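Local coordinates for protein sortase B (Listeria monocytogenes serovar 1/2a, PDB 5JCV) that anchors surface proteins to the cell wall as a transpeptidase, cleaving their C-terminal sorting signal and holding the product as a thioester before transfer, at residues V152-T165 with K174-L183. Numbering follows the deposited sequence.
Sequences VKVSGKDRIITLST and KGRMVIQGKL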
# COMPACT_ATOMS: atom_id res chain seq x y z
N VAL A 152 -20.52 19.81 -12.16
CA VAL A 152 -20.03 19.35 -10.87
C VAL A 152 -19.66 20.56 -10.07
O VAL A 152 -18.76 21.33 -10.45
CB VAL A 152 -18.77 18.45 -10.98
CG1 VAL A 152 -18.25 18.09 -9.59
CG2 VAL A 152 -19.04 17.19 -11.79
N LYS A 153 -20.34 20.74 -8.96
CA LYS A 153 -19.91 21.77 -8.04
C LYS A 153 -19.04 21.11 -6.99
O LYS A 153 -19.18 19.92 -6.71
CB LYS A 153 -21.10 22.55 -7.43
CG LYS A 153 -20.75 24.01 -7.07
CD LYS A 153 -20.02 24.75 -8.21
CE LYS A 153 -19.67 26.19 -7.90
NZ LYS A 153 -20.77 27.11 -8.30
N VAL A 154 -18.16 21.92 -6.43
CA VAL A 154 -17.11 21.49 -5.52
C VAL A 154 -16.84 22.69 -4.61
O VAL A 154 -16.86 23.84 -5.06
CB VAL A 154 -15.84 21.03 -6.32
CG1 VAL A 154 -15.49 22.05 -7.39
CG2 VAL A 154 -14.64 20.73 -5.43
N SER A 155 -16.60 22.40 -3.34
CA SER A 155 -16.41 23.43 -2.34
C SER A 155 -15.08 23.23 -1.65
O SER A 155 -14.48 22.16 -1.71
CB SER A 155 -17.55 23.40 -1.28
OG SER A 155 -17.37 22.39 -0.28
N GLY A 156 -14.68 24.26 -0.93
CA GLY A 156 -13.45 24.26 -0.17
C GLY A 156 -13.37 23.16 0.86
O GLY A 156 -12.31 22.94 1.43
N LYS A 157 -14.51 22.52 1.11
CA LYS A 157 -14.59 21.38 2.01
C LYS A 157 -14.22 20.08 1.29
O LYS A 157 -13.77 19.13 1.93
CB LYS A 157 -16.01 21.28 2.60
CG LYS A 157 -16.47 22.53 3.36
CD LYS A 157 -17.73 22.25 4.16
CE LYS A 157 -18.72 23.41 4.13
NZ LYS A 157 -20.05 22.96 4.63
N ASP A 158 -14.35 20.04 -0.04
CA ASP A 158 -13.95 18.84 -0.79
C ASP A 158 -12.45 18.73 -0.86
O ASP A 158 -11.71 19.64 -0.46
CB ASP A 158 -14.51 18.89 -2.20
CG ASP A 158 -16.01 19.00 -2.23
OD1 ASP A 158 -16.66 18.27 -1.48
OD2 ASP A 158 -16.53 19.83 -2.99
N ARG A 159 -11.99 17.60 -1.38
CA ARG A 159 -10.59 17.37 -1.74
C ARG A 159 -10.50 16.88 -3.17
O ARG A 159 -11.41 16.21 -3.64
CB ARG A 159 -9.98 16.32 -0.84
CG ARG A 159 -9.67 16.80 0.55
CD ARG A 159 -8.98 15.66 1.30
NE ARG A 159 -9.79 14.46 1.12
CZ ARG A 159 -10.85 14.14 1.85
NH1 ARG A 159 -11.20 14.91 2.89
NH2 ARG A 159 -11.56 13.04 1.54
N ILE A 160 -9.38 17.17 -3.83
CA ILE A 160 -9.24 16.88 -5.27
C ILE A 160 -7.98 16.14 -5.68
O ILE A 160 -7.05 15.96 -4.92
CB ILE A 160 -9.32 18.15 -6.12
CG1 ILE A 160 -8.05 18.98 -6.00
CG2 ILE A 160 -10.54 18.98 -5.76
CD1 ILE A 160 -8.14 20.29 -6.74
N ILE A 161 -8.01 15.69 -6.92
CA ILE A 161 -6.87 15.05 -7.53
C ILE A 161 -6.65 15.71 -8.89
O ILE A 161 -7.62 16.03 -9.59
CB ILE A 161 -7.00 13.53 -7.58
CG1 ILE A 161 -5.97 12.91 -8.53
CG2 ILE A 161 -8.38 13.14 -8.00
CD1 ILE A 161 -5.69 11.45 -8.26
N THR A 162 -5.37 15.96 -9.21
CA THR A 162 -4.97 16.66 -10.42
C THR A 162 -4.11 15.71 -11.21
O THR A 162 -3.11 15.16 -10.68
CB THR A 162 -4.14 17.93 -10.10
OG1 THR A 162 -4.87 18.80 -9.24
CG2 THR A 162 -3.80 18.70 -11.34
N LEU A 163 -4.49 15.49 -12.46
CA LEU A 163 -3.65 14.79 -13.38
C LEU A 163 -2.98 15.83 -14.30
O LEU A 163 -3.65 16.69 -14.86
CB LEU A 163 -4.48 13.80 -14.16
CG LEU A 163 -5.28 12.78 -13.38
CD1 LEU A 163 -5.92 11.85 -14.36
CD2 LEU A 163 -4.50 11.94 -12.39
N SER A 164 -1.67 15.74 -14.45
CA SER A 164 -0.93 16.72 -15.28
C SER A 164 0.22 16.10 -16.03
O SER A 164 0.96 15.26 -15.49
CB SER A 164 -0.34 17.78 -14.38
OG SER A 164 0.41 18.76 -15.08
N THR A 165 0.39 16.52 -17.28
CA THR A 165 1.56 16.13 -18.03
C THR A 165 2.71 16.95 -17.47
O THR A 165 2.49 17.94 -16.79
CB THR A 165 1.41 16.33 -19.57
OG1 THR A 165 1.17 17.70 -19.88
CG2 THR A 165 0.22 15.50 -20.12
N LYS A 174 4.01 22.12 -26.04
CA LYS A 174 4.35 23.35 -25.33
C LYS A 174 3.64 23.43 -23.93
O LYS A 174 4.28 23.48 -22.88
CB LYS A 174 3.99 24.55 -26.23
CG LYS A 174 5.00 25.70 -26.23
CD LYS A 174 5.28 26.25 -24.84
CE LYS A 174 5.88 27.66 -24.89
NZ LYS A 174 6.47 28.12 -23.59
N GLY A 175 2.30 23.45 -23.94
CA GLY A 175 1.52 23.49 -22.71
C GLY A 175 1.38 22.11 -22.07
O GLY A 175 1.42 21.09 -22.75
N ARG A 176 1.26 22.08 -20.75
CA ARG A 176 0.80 20.91 -20.04
C ARG A 176 -0.71 20.77 -20.19
O ARG A 176 -1.42 21.74 -20.35
CB ARG A 176 1.10 21.04 -18.57
CG ARG A 176 2.58 21.18 -18.27
CD ARG A 176 2.71 21.38 -16.78
NE ARG A 176 4.10 21.41 -16.37
CZ ARG A 176 4.51 21.50 -15.11
NH1 ARG A 176 3.63 21.58 -14.11
NH2 ARG A 176 5.81 21.52 -14.87
N MSE A 177 -1.16 19.52 -20.13
CA MSE A 177 -2.58 19.21 -20.09
C MSE A 177 -2.91 18.87 -18.65
O MSE A 177 -2.15 18.21 -17.96
CB MSE A 177 -2.78 18.06 -21.07
CG MSE A 177 -4.23 17.64 -21.11
SE MSE A 177 -5.20 19.05 -22.08
CE MSE A 177 -6.84 18.78 -21.09
N VAL A 178 -4.04 19.35 -18.18
CA VAL A 178 -4.39 19.21 -16.77
C VAL A 178 -5.85 18.80 -16.64
O VAL A 178 -6.70 19.37 -17.28
CB VAL A 178 -4.20 20.52 -15.99
CG1 VAL A 178 -4.59 20.31 -14.52
CG2 VAL A 178 -2.77 20.98 -16.07
N ILE A 179 -6.10 17.82 -15.80
CA ILE A 179 -7.45 17.36 -15.48
C ILE A 179 -7.54 17.39 -13.98
O ILE A 179 -6.63 16.91 -13.31
CB ILE A 179 -7.62 15.89 -15.93
CG1 ILE A 179 -7.35 15.79 -17.42
CG2 ILE A 179 -8.99 15.34 -15.62
CD1 ILE A 179 -8.33 16.55 -18.26
N GLN A 180 -8.59 18.00 -13.45
CA GLN A 180 -8.82 17.98 -12.04
C GLN A 180 -10.21 17.44 -11.64
O GLN A 180 -11.23 17.71 -12.28
CB GLN A 180 -8.62 19.37 -11.51
CG GLN A 180 -7.24 19.89 -11.78
CD GLN A 180 -7.06 21.24 -11.19
OE1 GLN A 180 -7.67 22.18 -11.67
NE2 GLN A 180 -6.25 21.35 -10.12
N GLY A 181 -10.23 16.62 -10.60
CA GLY A 181 -11.44 15.95 -10.23
C GLY A 181 -11.64 15.93 -8.72
O GLY A 181 -10.68 16.02 -7.97
N LYS A 182 -12.90 15.81 -8.32
CA LYS A 182 -13.30 15.73 -6.91
C LYS A 182 -13.14 14.30 -6.36
O LYS A 182 -13.62 13.36 -6.97
CB LYS A 182 -14.76 16.17 -6.79
CG LYS A 182 -15.38 16.10 -5.40
CD LYS A 182 -16.90 16.22 -5.46
CE LYS A 182 -17.31 17.68 -5.62
NZ LYS A 182 -18.80 17.80 -5.72
N LEU A 183 -12.46 14.15 -5.23
CA LEU A 183 -12.48 12.87 -4.50
C LEU A 183 -13.83 12.59 -3.90
O LEU A 183 -14.59 13.47 -3.51
CB LEU A 183 -11.47 12.83 -3.36
CG LEU A 183 -10.03 12.52 -3.77
CD1 LEU A 183 -9.24 12.14 -2.52
CD2 LEU A 183 -9.98 11.41 -4.80
OXT LEU A 183 -14.16 11.43 -3.79
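Q180 and T162 lie side by side on one face of the antiparallel pair 160-165/176-182, and Q180 NE2 donates to T162 OG1 at 3.0 Å, almost straight (174°) and in the plane of the amide. Y138 bonds NE2 and Y116 bonds OE1, which together with T162 hold the buried amide in its rotation; N67 is a further partner of T162 OG1. The backbone ladder runs through reciprocal pairs: I161 N to G181 O and G181 N to I161 O, both 2.9 Å, then L163 with I179. At the far end T165 N gives to M177 O, but M177 N turns to the side-chain oxygen T165 OG1 (3.0 Å); chi1 of 60° sets that hydroxyl between its own backbone N and carbonyl carbon, facing the neighbouring strand. L183 N, from the C-terminal residue, adds a bond to R159 O (2.8 Å). K182, bent at chi3, passes V154 and brings NZ to K153 O; the modelled 2.4 Å is very short and its exact length doubtful. D158 OD2, held by S155 N across a type I turn, stays 4.1 Å from K182 NZ, a distance at which it could still favour the ammonium charge. Packing fills in around these bonds: T162 CG2 touches V178 CG1 at 3.7 Å beside Q180, and I160 and Q180 touch helix 132-145. On the face of I161, L163 and I179, CB of L163 meets CB of I179; I161 touches L183 CD2 with CG2, the two side chains crossing at about a right angle. These successive antiparallel strands, lying between strands 67-72 and 107-118, form the C-terminal beta hairpin of the sortase beta-barrel fold.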